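PDB 6H5L: similar to hydroxylamine oxidoreductase from Kuenenia stuttgartiensis, which is probably a multiheme c-type cytochrome oxidoreductase, working reductively within a 60-heme anammox complex that provides an extended path for electron transfer. Local coordinates for residues A26-N31 and N178-W183; P182-A187 and G191-Q196; A398-Y403 and G441-F446. All blocks are in the same frame, centred on the assembly; numbering follows the deposited sequence.

Three contacts illustrate how a largely helical multiheme protein builds part of the wall of a heme c pocket. Segments 178-183, 191-196 and 441-446 bring Val181, Trp183, Gln196 and Phe446 to the same cofactor, whose iron carries a water, while 26-31 and 398-403 pack behind them. The contacts follow one another along the chain. Contacts 1 and 2 share Pro182 and Trp183 at the start of helix 182-189, with centres about 13 Å apart; contact 3 comes much later, its centre about 14 Å from that of contact 2 and about 21 Å from that of contact 1. Trp183 is the common piece, packing against Tyr403, Tyr443 and Phe446. Contacts 2 and 3 also reach the second subunit.

Contact 1: A26-N31 and N178-W183; sequences AVYKDN and NTIVPW. With HEC (heme c), chain F.
Tyr28, at the end of helix 22-28, and Thr179, in the last turn of helix 174-180, keep their backbones well apart, with CA atoms separated by 9.6 Å, and the tyrosine side chain spans the gap. Its hydroxyl arrives beside Thr179, where Tyr28 OH and Thr179 OG1 form a weak hydrogen bond of 3.4 Å near the plane of the ring. Thr179 OG1 has its stronger partner in Ser38 OG. The same tyrosine oxygen rests 3.5 Å from Ile180 CB, the two side chains crossing at about a right angle. In this multiheme cytochrome fold the next residues reach the cofactor. Val181 straddles two heme methyls, its CG1 lying 3.7 Å from CMA and its CG2 3.8 Å from CMB. Trp183 NE1 approaches CMB to 3.5 Å, while Val181 CB sits over one face of the indole, offset toward the rim. The Tyr28 ring also packs on Trp175 and Glu176 of helix 174-180 and meets the ring of Tyr24.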
loop_
_atom_site.group_PDB
_atom_site.type_symbol
_atom_site.label_atom_id
_atom_site.label_comp_id
_atom_site.label_asym_id
_atom_site.label_seq_id
_atom_site.Cartn_x
_atom_site.Cartn_y
_atom_site.Cartn_z
ATOM N N ALA A 26 -47.560 41.544 5.250
ATOM C CA ALA A 26 -48.864 41.015 5.629
ATOM C C ALA A 26 -49.368 39.985 4.627
ATOM O O ALA A 26 -50.160 39.109 4.990
ATOM C CB ALA A 26 -49.875 42.153 5.772
ATOM N N VAL A 27 -48.927 40.072 3.373
ATOM C CA VAL A 27 -49.380 39.173 2.317
ATOM C C VAL A 27 -48.314 38.175 1.900
ATOM O O VAL A 27 -48.578 37.340 1.022
ATOM C CB VAL A 27 -49.881 39.958 1.089
ATOM C CG1 VAL A 27 -51.062 40.837 1.466
ATOM C CG2 VAL A 27 -48.756 40.787 0.488
ATOM N N TYR A 28 -47.120 38.227 2.491
ATOM C CA TYR A 28 -46.059 37.312 2.087
ATOM C C TYR A 28 -45.411 36.593 3.265
ATOM O O TYR A 28 -44.938 35.462 3.110
ATOM C CB TYR A 28 -44.997 38.056 1.271
ATOM C CG TYR A 28 -45.335 38.171 -0.201
ATOM C CD1 TYR A 28 -45.421 37.037 -1.000
ATOM C CD2 TYR A 28 -45.566 39.407 -0.791
ATOM C CE1 TYR A 28 -45.731 37.131 -2.346
ATOM C CE2 TYR A 28 -45.875 39.511 -2.139
ATOM C CZ TYR A 28 -45.955 38.369 -2.911
ATOM O OH TYR A 28 -46.264 38.462 -4.249
ATOM N N LYS A 29 -45.375 37.217 4.441
ATOM C CA LYS A 29 -44.753 36.584 5.602
ATOM C C LYS A 29 -45.744 36.121 6.658
ATOM O O LYS A 29 -45.578 35.028 7.204
ATOM C CB LYS A 29 -43.738 37.525 6.261
ATOM C CG LYS A 29 -42.973 36.848 7.395
ATOM C CD LYS A 29 -42.050 37.792 8.146
ATOM C CE LYS A 29 -41.306 37.038 9.241
ATOM N NZ LYS A 29 -40.383 37.903 10.026
ATOM N N ASP A 30 -46.758 36.929 6.972
ATOM C CA ASP A 30 -47.725 36.567 8.003
ATOM C C ASP A 30 -48.351 35.212 7.698
ATOM O O ASP A 30 -48.787 34.951 6.572
ATOM C CB ASP A 30 -48.805 37.642 8.120
ATOM C CG ASP A 30 -48.289 38.914 8.763
ATOM O OD1 ASP A 30 -47.113 38.935 9.188
ATOM O OD2 ASP A 30 -49.062 39.891 8.841
ATOM N N ASN A 31 -48.390 34.345 8.707
ATOM C CA ASN A 31 -48.766 32.950 8.496
ATOM C C ASN A 31 -50.278 32.830 8.388
ATOM O O ASN A 31 -50.990 32.809 9.393
ATOM C CB ASN A 31 -48.234 32.065 9.615
ATOM C CG ASN A 31 -48.579 30.597 9.409
ATOM O OD1 ASN A 31 -49.578 30.103 9.932
ATOM N ND2 ASN A 31 -47.755 29.896 8.635
ATOM N N ASN A 178 -43.670 34.771 -8.222
ATOM C CA ASN A 178 -44.565 33.662 -8.531
ATOM C C ASN A 178 -46.028 34.089 -8.441
ATOM O O ASN A 178 -46.797 33.921 -9.394
ATOM C CB ASN A 178 -44.282 32.488 -7.592
ATOM C CG ASN A 178 -45.032 31.229 -7.989
ATOM O OD1 ASN A 178 -45.417 31.059 -9.148
ATOM N ND2 ASN A 178 -45.242 30.336 -7.028
ATOM N N THR A 179 -46.429 34.649 -7.301
ATOM C CA THR A 179 -47.833 34.916 -7.020
ATOM C C THR A 179 -48.235 36.372 -7.228
ATOM O O THR A 179 -49.417 36.696 -7.078
ATOM C CB THR A 179 -48.172 34.496 -5.584
ATOM O OG1 THR A 179 -47.484 35.347 -4.659
ATOM C CG2 THR A 179 -47.754 33.052 -5.342
ATOM N N ILE A 180 -47.298 37.260 -7.570
ATOM C CA ILE A 180 -47.677 38.658 -7.747
ATOM C C ILE A 180 -48.314 38.885 -9.113
ATOM O O ILE A 180 -49.120 39.809 -9.279
ATOM C CB ILE A 180 -46.469 39.590 -7.533
ATOM C CG1 ILE A 180 -46.940 41.025 -7.285
ATOM C CG2 ILE A 180 -45.523 39.541 -8.730
ATOM C CD1 ILE A 180 -45.816 42.002 -7.025
ATOM N N VAL A 181 -47.980 38.063 -10.101
ATOM C CA VAL A 181 -48.538 38.254 -11.444
ATOM C C VAL A 181 -50.013 37.872 -11.432
ATOM O O VAL A 181 -50.396 36.914 -10.735
ATOM C CB VAL A 181 -47.754 37.433 -12.471
ATOM C CG1 VAL A 181 -46.348 38.000 -12.628
ATOM C CG2 VAL A 181 -47.696 35.968 -12.064
ATOM N N PRO A 182 -50.874 38.587 -12.161
ATOM C CA PRO A 182 -52.319 38.353 -12.024
ATOM C C PRO A 182 -52.796 37.043 -12.623
ATOM O O PRO A 182 -53.858 36.555 -12.219
ATOM C CB PRO A 182 -52.936 39.555 -12.750
ATOM C CG PRO A 182 -51.904 39.945 -13.755
ATOM C CD PRO A 182 -50.574 39.676 -13.105
ATOM N N TRP A 183 -52.057 36.453 -13.563
ATOM C CA TRP A 183 -52.520 35.225 -14.197
ATOM C C TRP A 183 -52.303 33.988 -13.334
ATOM O O TRP A 183 -52.746 32.901 -13.720
ATOM C CB TRP A 183 -51.844 35.037 -15.558
ATOM C CG TRP A 183 -50.347 35.093 -15.536
ATOM C CD1 TRP A 183 -49.489 34.057 -15.299
ATOM C CD2 TRP A 183 -49.528 36.242 -15.784
ATOM N NE1 TRP A 183 -48.187 34.493 -15.376
ATOM C CE2 TRP A 183 -48.184 35.831 -15.671
ATOM C CE3 TRP A 183 -49.801 37.581 -16.083
ATOM C CZ2 TRP A 183 -47.118 36.710 -15.851
ATOM C CZ3 TRP A 183 -48.741 38.451 -16.260
ATOM C CH2 TRP A 183 -47.416 38.012 -16.142
HETATM FE FE HEC F . -40.585 31.739 -13.054
HETATM C CHA HEC F . -38.629 34.282 -14.148
HETATM C CHB HEC F . -43.229 33.725 -12.695
HETATM C CHC HEC F . -42.706 28.942 -13.124
HETATM C CHD HEC F . -37.938 29.651 -12.733
HETATM N NA HEC F . -40.865 33.665 -13.351
HETATM C C1A HEC F . -39.945 34.571 -13.842
HETATM C C2A HEC F . -40.628 35.849 -13.971
HETATM C C3A HEC F . -41.892 35.688 -13.567
HETATM C C4A HEC F . -42.072 34.308 -13.167
HETATM C CMA HEC F . -42.978 36.785 -13.531
HETATM C CAA HEC F . -40.025 37.179 -14.477
HETATM C CBA HEC F . -38.863 37.607 -13.589
HETATM C CGA HEC F . -39.382 38.467 -12.468
HETATM O O1A HEC F . -39.071 38.143 -11.296
HETATM O O2A HEC F . -40.109 39.458 -12.739
HETATM N NB HEC F . -42.618 31.373 -12.862
HETATM C C1B HEC F . -43.539 32.393 -12.867
HETATM C C2B HEC F . -44.854 31.828 -13.095
HETATM C C3B HEC F . -44.711 30.484 -13.216
HETATM C C4B HEC F . -43.295 30.190 -13.070
HETATM C CMB HEC F . -46.110 32.730 -13.156
HETATM C CAB HEC F . -45.737 29.339 -13.463
HETATM C CBB HEC F . -47.218 29.633 -13.128
HETATM N NC HEC F . -40.377 29.663 -12.907
HETATM C C1C HEC F . -41.353 28.694 -13.040
HETATM C C2C HEC F . -40.698 27.404 -13.185
HETATM C C3C HEC F . -39.385 27.590 -12.966
HETATM C C4C HEC F . -39.156 29.019 -12.856
HETATM C CMC HEC F . -41.444 26.048 -13.211
HETATM C CAC HEC F . -38.268 26.515 -12.935
HETATM C CBC HEC F . -38.155 25.782 -14.288
HETATM N ND HEC F . -38.576 31.939 -13.403
HETATM C C1D HEC F . -37.650 30.928 -13.169
HETATM C C2D HEC F . -36.329 31.436 -13.462
HETATM C C3D HEC F . -36.540 32.895 -13.906
HETATM C C4D HEC F . -37.968 33.111 -13.838
HETATM C CMD HEC F . -35.003 30.653 -13.335
HETATM C CAD HEC F . -35.482 33.933 -14.343
HETATM C CBD HEC F . -34.580 33.368 -15.437
HETATM C CGD HEC F . -33.567 34.411 -15.819
HETATM O O1D HEC F . -33.736 35.579 -15.388
HETATM O O2D HEC F . -32.601 34.080 -16.554
HETATM O O HOH W 1 -40.558 31.339 -15.126
#

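Contact 2: P182-A187 and G191-Q196; sequences PWYAEA and GYLYGQ. With HEC (heme c), chain F.
The side-chain amide of Gln196 lies over one face of the Tyr184 ring at a shallow tilt, its plane 33° from that of the ring. Its NE2 stands 3.1 Å above the ring plane, over the centre. Gln196 CG, anti to the carbonyl carbon (chi1 -52°), begins an extended chain that carries the amide across the ring. The other end of the amide is tied by water: one molecule donates to Trp183 O at 2.6 Å and to Gln196 OE1 at 2.8 Å, linking the helix's first turn to the following segment. Gln196 OE1 also lies 3.5 Å from heme CBB, which places the glutamine in the pocket wall. Beside it, Leu193 CD1 packs on Tyr184 CE1 at 4.0 Å. Ala187 CB packs against Gln196 OE1 at 3.8 Å and Tyr192 CB at 4.3 Å.

A Schellman motif ends helix 182-189; at the positive phi of Gly191 (94°) a CB would collide with the carbonyl O of the residue before. Tyr192 N donates to Ala187 O at 2.8 Å, closing the last turn. Farther out, Tyr184 OH is held by Asp200 and Gln48, while Tyr192 OH bonds to Gln379 of the second subunit. Gln196 occupies the N-cap position of helix 197-202 and packs on Trp484 of the second subunit, so the connection between helices 182-189 and 197-202 lies against both the heme and another copy of the protein.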
loop_
_atom_site.group_PDB
_atom_site.type_symbol
_atom_site.label_atom_id
_atom_site.label_comp_id
_atom_site.label_asym_id
_atom_site.label_seq_id
_atom_site.Cartn_x
_atom_site.Cartn_y
_atom_site.Cartn_z
ATOM N N PRO A 182 -50.874 38.587 -12.161
ATOM C CA PRO A 182 -52.319 38.353 -12.024
ATOM C C PRO A 182 -52.796 37.043 -12.623
ATOM O O PRO A 182 -53.858 36.555 -12.219
ATOM C CB PRO A 182 -52.936 39.555 -12.750
ATOM C CG PRO A 182 -51.904 39.945 -13.755
ATOM C CD PRO A 182 -50.574 39.676 -13.105
ATOM N N TRP A 183 -52.057 36.453 -13.563
ATOM C CA TRP A 183 -52.520 35.225 -14.197
ATOM C C TRP A 183 -52.303 33.988 -13.334
ATOM O O TRP A 183 -52.746 32.901 -13.720
ATOM C CB TRP A 183 -51.844 35.037 -15.558
ATOM C CG TRP A 183 -50.347 35.093 -15.536
ATOM C CD1 TRP A 183 -49.489 34.057 -15.299
ATOM C CD2 TRP A 183 -49.528 36.242 -15.784
ATOM N NE1 TRP A 183 -48.187 34.493 -15.376
ATOM C CE2 TRP A 183 -48.184 35.831 -15.671
ATOM C CE3 TRP A 183 -49.801 37.581 -16.083
ATOM C CZ2 TRP A 183 -47.118 36.710 -15.851
ATOM C CZ3 TRP A 183 -48.741 38.451 -16.260
ATOM C CH2 TRP A 183 -47.416 38.012 -16.142
ATOM N N TYR A 184 -51.644 34.121 -12.182
ATOM C CA TYR A 184 -51.572 33.005 -11.245
ATOM C C TYR A 184 -52.921 32.787 -10.569
ATOM O O TYR A 184 -53.459 31.673 -10.578
ATOM C CB TYR A 184 -50.476 33.259 -10.205
ATOM C CG TYR A 184 -50.161 32.074 -9.306
ATOM C CD1 TYR A 184 -50.984 31.749 -8.233
ATOM C CD2 TYR A 184 -49.031 31.294 -9.520
ATOM C CE1 TYR A 184 -50.701 30.674 -7.412
ATOM C CE2 TYR A 184 -48.738 30.216 -8.700
ATOM C CZ TYR A 184 -49.578 29.913 -7.647
ATOM O OH TYR A 184 -49.301 28.846 -6.825
ATOM N N ALA A 185 -53.479 33.845 -9.975
ATOM C CA ALA A 185 -54.774 33.731 -9.312
ATOM C C ALA A 185 -55.887 33.435 -10.310
ATOM O O ALA A 185 -56.836 32.710 -9.993
ATOM C CB ALA A 185 -55.081 35.013 -8.539
ATOM N N GLU A 186 -55.790 33.992 -11.518
ATOM C CA GLU A 186 -56.811 33.741 -12.529
ATOM C C GLU A 186 -56.851 32.268 -12.914
ATOM O O GLU A 186 -57.931 31.685 -13.052
ATOM C CB GLU A 186 -56.553 34.612 -13.759
ATOM C CG GLU A 186 -57.625 34.520 -14.835
ATOM C CD GLU A 186 -58.968 35.058 -14.378
ATOM O OE1 GLU A 186 -59.937 34.273 -14.310
ATOM O OE2 GLU A 186 -59.057 36.268 -14.084
ATOM N N ALA A 187 -55.681 31.648 -13.090
ATOM C CA ALA A 187 -55.643 30.217 -13.375
ATOM C C ALA A 187 -56.274 29.412 -12.244
ATOM O O ALA A 187 -56.963 28.415 -12.492
ATOM C CB ALA A 187 -54.204 29.767 -13.627
ATOM N N GLY A 191 -59.839 26.799 -12.054
ATOM C CA GLY A 191 -59.626 25.407 -11.724
ATOM C C GLY A 191 -58.292 24.829 -12.137
ATOM O O GLY A 191 -58.144 23.602 -12.134
ATOM N N TYR A 192 -57.314 25.666 -12.486
ATOM C CA TYR A 192 -55.990 25.206 -12.888
ATOM C C TYR A 192 -54.918 25.626 -11.889
ATOM O O TYR A 192 -53.779 25.901 -12.273
ATOM C CB TYR A 192 -55.635 25.719 -14.283
ATOM C CG TYR A 192 -56.747 25.589 -15.299
ATOM C CD1 TYR A 192 -57.193 24.342 -15.716
ATOM C CD2 TYR A 192 -57.339 26.716 -15.852
ATOM C CE1 TYR A 192 -58.209 24.222 -16.646
ATOM C CE2 TYR A 192 -58.352 26.607 -16.783
ATOM C CZ TYR A 192 -58.783 25.357 -17.177
ATOM O OH TYR A 192 -59.793 25.245 -18.105
ATOM N N LEU A 193 -55.271 25.689 -10.603
ATOM C CA LEU A 193 -54.298 26.069 -9.583
ATOM C C LEU A 193 -53.128 25.095 -9.549
ATOM O O LEU A 193 -51.963 25.506 -9.522
ATOM C CB LEU A 193 -54.972 26.140 -8.213
ATOM C CG LEU A 193 -54.020 26.279 -7.022
ATOM C CD1 LEU A 193 -53.367 27.655 -6.995
ATOM C CD2 LEU A 193 -54.737 25.987 -5.710
ATOM N N TYR A 194 -53.420 23.795 -9.545
ATOM C CA TYR A 194 -52.373 22.787 -9.460
ATOM C C TYR A 194 -51.695 22.514 -10.794
ATOM O O TYR A 194 -50.726 21.747 -10.830
ATOM C CB TYR A 194 -52.939 21.494 -8.876
ATOM C CG TYR A 194 -53.142 21.578 -7.383
ATOM C CD1 TYR A 194 -52.115 21.252 -6.507
ATOM C CD2 TYR A 194 -54.351 22.004 -6.849
ATOM C CE1 TYR A 194 -52.289 21.337 -5.139
ATOM C CE2 TYR A 194 -54.535 22.090 -5.483
ATOM C CZ TYR A 194 -53.502 21.756 -4.634
ATOM O OH TYR A 194 -53.687 21.843 -3.274
ATOM N N GLY A 195 -52.173 23.111 -11.887
ATOM C CA GLY A 195 -51.391 23.120 -13.109
ATOM C C GLY A 195 -50.110 23.914 -12.979
ATOM O O GLY A 195 -49.179 23.716 -13.767
ATOM N N GLN A 196 -50.039 24.802 -11.986
ATOM C CA GLN A 196 -48.836 25.557 -11.664
ATOM C C GLN A 196 -47.986 24.859 -10.609
ATOM O O GLN A 196 -47.297 25.526 -9.825
ATOM C CB GLN A 196 -49.226 26.965 -11.213
ATOM C CG GLN A 196 -50.147 27.666 -12.205
ATOM C CD GLN A 196 -50.685 28.983 -11.688
ATOM O OE1 GLN A 196 -50.638 29.998 -12.383
ATOM N NE2 GLN A 196 -51.209 28.973 -10.469
HETATM FE FE HEC F . -40.585 31.739 -13.054
HETATM C CHA HEC F . -38.629 34.282 -14.148
HETATM C CHB HEC F . -43.229 33.725 -12.695
HETATM C CHC HEC F . -42.706 28.942 -13.124
HETATM C CHD HEC F . -37.938 29.651 -12.733
HETATM N NA HEC F . -40.865 33.665 -13.351
HETATM C C1A HEC F . -39.945 34.571 -13.842
HETATM C C2A HEC F . -40.628 35.849 -13.971
HETATM C C3A HEC F . -41.892 35.688 -13.567
HETATM C C4A HEC F . -42.072 34.308 -13.167
HETATM C CMA HEC F . -42.978 36.785 -13.531
HETATM C CAA HEC F . -40.025 37.179 -14.477
HETATM C CBA HEC F . -38.863 37.607 -13.589
HETATM C CGA HEC F . -39.382 38.467 -12.468
HETATM O O1A HEC F . -39.071 38.143 -11.296
HETATM O O2A HEC F . -40.109 39.458 -12.739
HETATM N NB HEC F . -42.618 31.373 -12.862
HETATM C C1B HEC F . -43.539 32.393 -12.867
HETATM C C2B HEC F . -44.854 31.828 -13.095
HETATM C C3B HEC F . -44.711 30.484 -13.216
HETATM C C4B HEC F . -43.295 30.190 -13.070
HETATM C CMB HEC F . -46.110 32.730 -13.156
HETATM C CAB HEC F . -45.737 29.339 -13.463
HETATM C CBB HEC F . -47.218 29.633 -13.128
HETATM N NC HEC F . -40.377 29.663 -12.907
HETATM C C1C HEC F . -41.353 28.694 -13.040
HETATM C C2C HEC F . -40.698 27.404 -13.185
HETATM C C3C HEC F . -39.385 27.590 -12.966
HETATM C C4C HEC F . -39.156 29.019 -12.856
HETATM C CMC HEC F . -41.444 26.048 -13.211
HETATM C CAC HEC F . -38.268 26.515 -12.935
HETATM C CBC HEC F . -38.155 25.782 -14.288
HETATM N ND HEC F . -38.576 31.939 -13.403
HETATM C C1D HEC F . -37.650 30.928 -13.169
HETATM C C2D HEC F . -36.329 31.436 -13.462
HETATM C C3D HEC F . -36.540 32.895 -13.906
HETATM C C4D HEC F . -37.968 33.111 -13.838
HETATM C CMD HEC F . -35.003 30.653 -13.335
HETATM C CAD HEC F . -35.482 33.933 -14.343
HETATM C CBD HEC F . -34.580 33.368 -15.437
HETATM C CGD HEC F . -33.567 34.411 -15.819
HETATM O O1D HEC F . -33.736 35.579 -15.388
HETATM O O2D HEC F . -32.601 34.080 -16.554
HETATM O O HOH W 2 -51.146 31.183 -14.901
HETATM O O HOH W 1 -40.558 31.339 -15.126
#

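Contact 3: A398-Y403 and G441-F446; sequences ANRDPY and GVYGMF. With HEC (heme c), chain F.
The phenol oxygen of Tyr443 is held by a hydrogen bond with Asn452 OD1, while Arg400 NH2 stands 4.1 Å from Tyr443 OH, beyond bonding distance. The guanidinium and the phenol ring stand nearly perpendicular, with planes 83° apart. The arginine's own charge is met by Glu457 of helix 455-476, in a salt bridge through NH1.

Next to this polar end, Tyr403 and Tyr443 form a T-shaped (edge-to-face) pair. The edge of Tyr403 points at the face of Tyr443, with ring centroids 5.0 Å apart and planes at 67°. Tyr403 CE1 leads the approach, 3.5 Å from Tyr443 CD1. Tyr403 CG is anti to the backbone N (chi1 -172°), a setting that extends the ring toward its partner, and its hydroxyl is fixed by Leu440 O.

The contact joins the loop between helices 356-389 and 406-412 to the short helix 443-446, one of the many helical pieces packed around the hemes of this multiheme cytochrome. Phe446 reaches the cofactor, its CE2 lying 3.5 Å from heme C2B, with heme CAB at the ring edge, in plane. Met445 of the same helix packs on Met493 of the second subunit.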
loop_
_atom_site.group_PDB
_atom_site.type_symbol
_atom_site.label_atom_id
_atom_site.label_comp_id
_atom_site.label_asym_id
_atom_site.label_seq_id
_atom_site.Cartn_x
_atom_site.Cartn_y
_atom_site.Cartn_z
ATOM N N ALA A 398 -63.535 43.262 -27.518
ATOM C CA ALA A 398 -64.890 43.334 -26.990
ATOM C C ALA A 398 -65.536 41.960 -26.865
ATOM O O ALA A 398 -66.333 41.737 -25.947
ATOM C CB ALA A 398 -65.750 44.241 -27.873
ATOM N N ASN A 399 -65.200 41.028 -27.755
ATOM C CA ASN A 399 -65.813 39.704 -27.791
ATOM C C ASN A 399 -64.847 38.617 -27.321
ATOM O O ASN A 399 -64.811 37.514 -27.870
ATOM C CB ASN A 399 -66.332 39.388 -29.191
ATOM C CG ASN A 399 -67.469 40.299 -29.607
ATOM O OD1 ASN A 399 -67.265 41.277 -30.327
ATOM N ND2 ASN A 399 -68.676 39.986 -29.148
ATOM N N ARG A 400 -64.051 38.922 -26.299
ATOM C CA ARG A 400 -63.165 37.938 -25.695
ATOM C C ARG A 400 -62.947 38.320 -24.238
ATOM O O ARG A 400 -63.258 39.437 -23.814
ATOM C CB ARG A 400 -61.835 37.833 -26.452
ATOM C CG ARG A 400 -60.888 39.008 -26.258
ATOM C CD ARG A 400 -59.683 38.873 -27.177
ATOM N NE ARG A 400 -58.522 39.609 -26.686
ATOM C CZ ARG A 400 -57.312 39.537 -27.231
ATOM N NH1 ARG A 400 -57.105 38.762 -28.287
ATOM N NH2 ARG A 400 -56.307 40.237 -26.721
ATOM N N ASP A 401 -62.409 37.371 -23.472
ATOM C CA ASP A 401 -62.176 37.603 -22.056
ATOM C C ASP A 401 -61.214 38.774 -21.858
ATOM O O ASP A 401 -60.342 39.024 -22.696
ATOM C CB ASP A 401 -61.609 36.350 -21.391
ATOM C CG ASP A 401 -62.687 35.384 -20.947
ATOM O OD1 ASP A 401 -63.882 35.699 -21.133
ATOM O OD2 ASP A 401 -62.340 34.306 -20.417
ATOM N N PRO A 402 -61.354 39.512 -20.759
ATOM C CA PRO A 402 -60.429 40.621 -20.497
ATOM C C PRO A 402 -59.052 40.139 -20.071
ATOM O O PRO A 402 -58.795 38.932 -20.027
ATOM C CB PRO A 402 -61.125 41.395 -19.370
ATOM C CG PRO A 402 -61.927 40.358 -18.659
ATOM C CD PRO A 402 -62.401 39.408 -19.726
ATOM N N TYR A 403 -58.164 41.081 -19.772
ATOM C CA TYR A 403 -56.861 40.736 -19.223
ATOM C C TYR A 403 -57.049 39.922 -17.942
ATOM O O TYR A 403 -58.000 40.167 -17.190
ATOM C CB TYR A 403 -56.057 42.009 -18.944
ATOM C CG TYR A 403 -54.614 41.786 -18.547
ATOM C CD1 TYR A 403 -53.627 41.607 -19.508
ATOM C CD2 TYR A 403 -54.239 41.762 -17.211
ATOM C CE1 TYR A 403 -52.306 41.407 -19.148
ATOM C CE2 TYR A 403 -52.922 41.561 -16.840
ATOM C CZ TYR A 403 -51.959 41.385 -17.813
ATOM O OH TYR A 403 -50.646 41.186 -17.450
ATOM N N GLY A 441 -47.259 41.388 -21.134
ATOM C CA GLY A 441 -48.002 40.734 -22.193
ATOM C C GLY A 441 -47.825 39.237 -22.271
ATOM O O GLY A 441 -48.395 38.596 -23.158
ATOM N N VAL A 442 -47.049 38.650 -21.354
ATOM C CA VAL A 442 -46.684 37.238 -21.445
ATOM C C VAL A 442 -47.735 36.310 -20.857
ATOM O O VAL A 442 -47.522 35.092 -20.833
ATOM C CB VAL A 442 -45.322 37.026 -20.750
ATOM C CG1 VAL A 442 -45.495 36.916 -19.234
ATOM C CG2 VAL A 442 -44.586 35.823 -21.325
ATOM N N TYR A 443 -48.869 36.844 -20.391
ATOM C CA TYR A 443 -49.852 36.015 -19.695
ATOM C C TYR A 443 -50.312 34.842 -20.553
ATOM O O TYR A 443 -50.553 33.745 -20.036
ATOM C CB TYR A 443 -51.048 36.864 -19.267
ATOM C CG TYR A 443 -51.851 37.417 -20.421
ATOM C CD1 TYR A 443 -51.487 38.605 -21.037
ATOM C CD2 TYR A 443 -52.975 36.752 -20.891
ATOM C CE1 TYR A 443 -52.218 39.115 -22.092
ATOM C CE2 TYR A 443 -53.711 37.252 -21.945
ATOM C CZ TYR A 443 -53.329 38.434 -22.543
ATOM O OH TYR A 443 -54.061 38.938 -23.594
ATOM N N GLY A 444 -50.441 35.053 -21.865
ATOM C CA GLY A 444 -50.869 33.989 -22.757
ATOM C C GLY A 444 -49.915 32.815 -22.815
ATOM O O GLY A 444 -50.322 31.712 -23.198
ATOM N N MET A 445 -48.650 33.031 -22.446
ATOM C CA MET A 445 -47.705 31.929 -22.317
ATOM C C MET A 445 -48.151 30.935 -21.253
ATOM O O MET A 445 -47.845 29.741 -21.347
ATOM C CB MET A 445 -46.322 32.479 -21.963
ATOM C CG MET A 445 -45.156 31.788 -22.625
ATOM S SD MET A 445 -44.802 32.493 -24.243
ATOM C CE MET A 445 -43.401 31.496 -24.728
ATOM N N PHE A 446 -48.881 31.409 -20.244
ATOM C CA PHE A 446 -49.191 30.643 -19.044
ATOM C C PHE A 446 -50.627 30.140 -19.008
ATOM O O PHE A 446 -50.874 29.020 -18.550
ATOM C CB PHE A 446 -48.932 31.496 -17.793
ATOM C CG PHE A 446 -47.511 31.995 -17.664
ATOM C CD1 PHE A 446 -47.026 32.989 -18.499
ATOM C CD2 PHE A 446 -46.674 31.490 -16.686
ATOM C CE1 PHE A 446 -45.728 33.446 -18.378
ATOM C CE2 PHE A 446 -45.376 31.943 -16.558
ATOM C CZ PHE A 446 -44.904 32.925 -17.404
HETATM FE FE HEC F . -40.585 31.739 -13.054
HETATM C CHA HEC F . -38.629 34.282 -14.148
HETATM C CHB HEC F . -43.229 33.725 -12.695
HETATM C CHC HEC F . -42.706 28.942 -13.124
HETATM C CHD HEC F . -37.938 29.651 -12.733
HETATM N NA HEC F . -40.865 33.665 -13.351
HETATM C C1A HEC F . -39.945 34.571 -13.842
HETATM C C2A HEC F . -40.628 35.849 -13.971
HETATM C C3A HEC F . -41.892 35.688 -13.567
HETATM C C4A HEC F . -42.072 34.308 -13.167
HETATM C CMA HEC F . -42.978 36.785 -13.531
HETATM C CAA HEC F . -40.025 37.179 -14.477
HETATM C CBA HEC F . -38.863 37.607 -13.589
HETATM C CGA HEC F . -39.382 38.467 -12.468
HETATM O O1A HEC F . -39.071 38.143 -11.296
HETATM O O2A HEC F . -40.109 39.458 -12.739
HETATM N NB HEC F . -42.618 31.373 -12.862
HETATM C C1B HEC F . -43.539 32.393 -12.867
HETATM C C2B HEC F . -44.854 31.828 -13.095
HETATM C C3B HEC F . -44.711 30.484 -13.216
HETATM C C4B HEC F . -43.295 30.190 -13.070
HETATM C CMB HEC F . -46.110 32.730 -13.156
HETATM C CAB HEC F . -45.737 29.339 -13.463
HETATM C CBB HEC F . -47.218 29.633 -13.128
HETATM N NC HEC F . -40.377 29.663 -12.907
HETATM C C1C HEC F . -41.353 28.694 -13.040
HETATM C C2C HEC F . -40.698 27.404 -13.185
HETATM C C3C HEC F . -39.385 27.590 -12.966
HETATM C C4C HEC F . -39.156 29.019 -12.856
HETATM C CMC HEC F . -41.444 26.048 -13.211
HETATM C CAC HEC F . -38.268 26.515 -12.935
HETATM C CBC HEC F . -38.155 25.782 -14.288
HETATM N ND HEC F . -38.576 31.939 -13.403
HETATM C C1D HEC F . -37.650 30.928 -13.169
HETATM C C2D HEC F . -36.329 31.436 -13.462
HETATM C C3D HEC F . -36.540 32.895 -13.906
HETATM C C4D HEC F . -37.968 33.111 -13.838
HETATM C CMD HEC F . -35.003 30.653 -13.335
HETATM C CAD HEC F . -35.482 33.933 -14.343
HETATM C CBD HEC F . -34.580 33.368 -15.437
HETATM C CGD HEC F . -33.567 34.411 -15.819
HETATM O O1D HEC F . -33.736 35.579 -15.388
HETATM O O2D HEC F . -32.601 34.080 -16.554
HETATM O O HOH W 1 -40.558 31.339 -15.126
#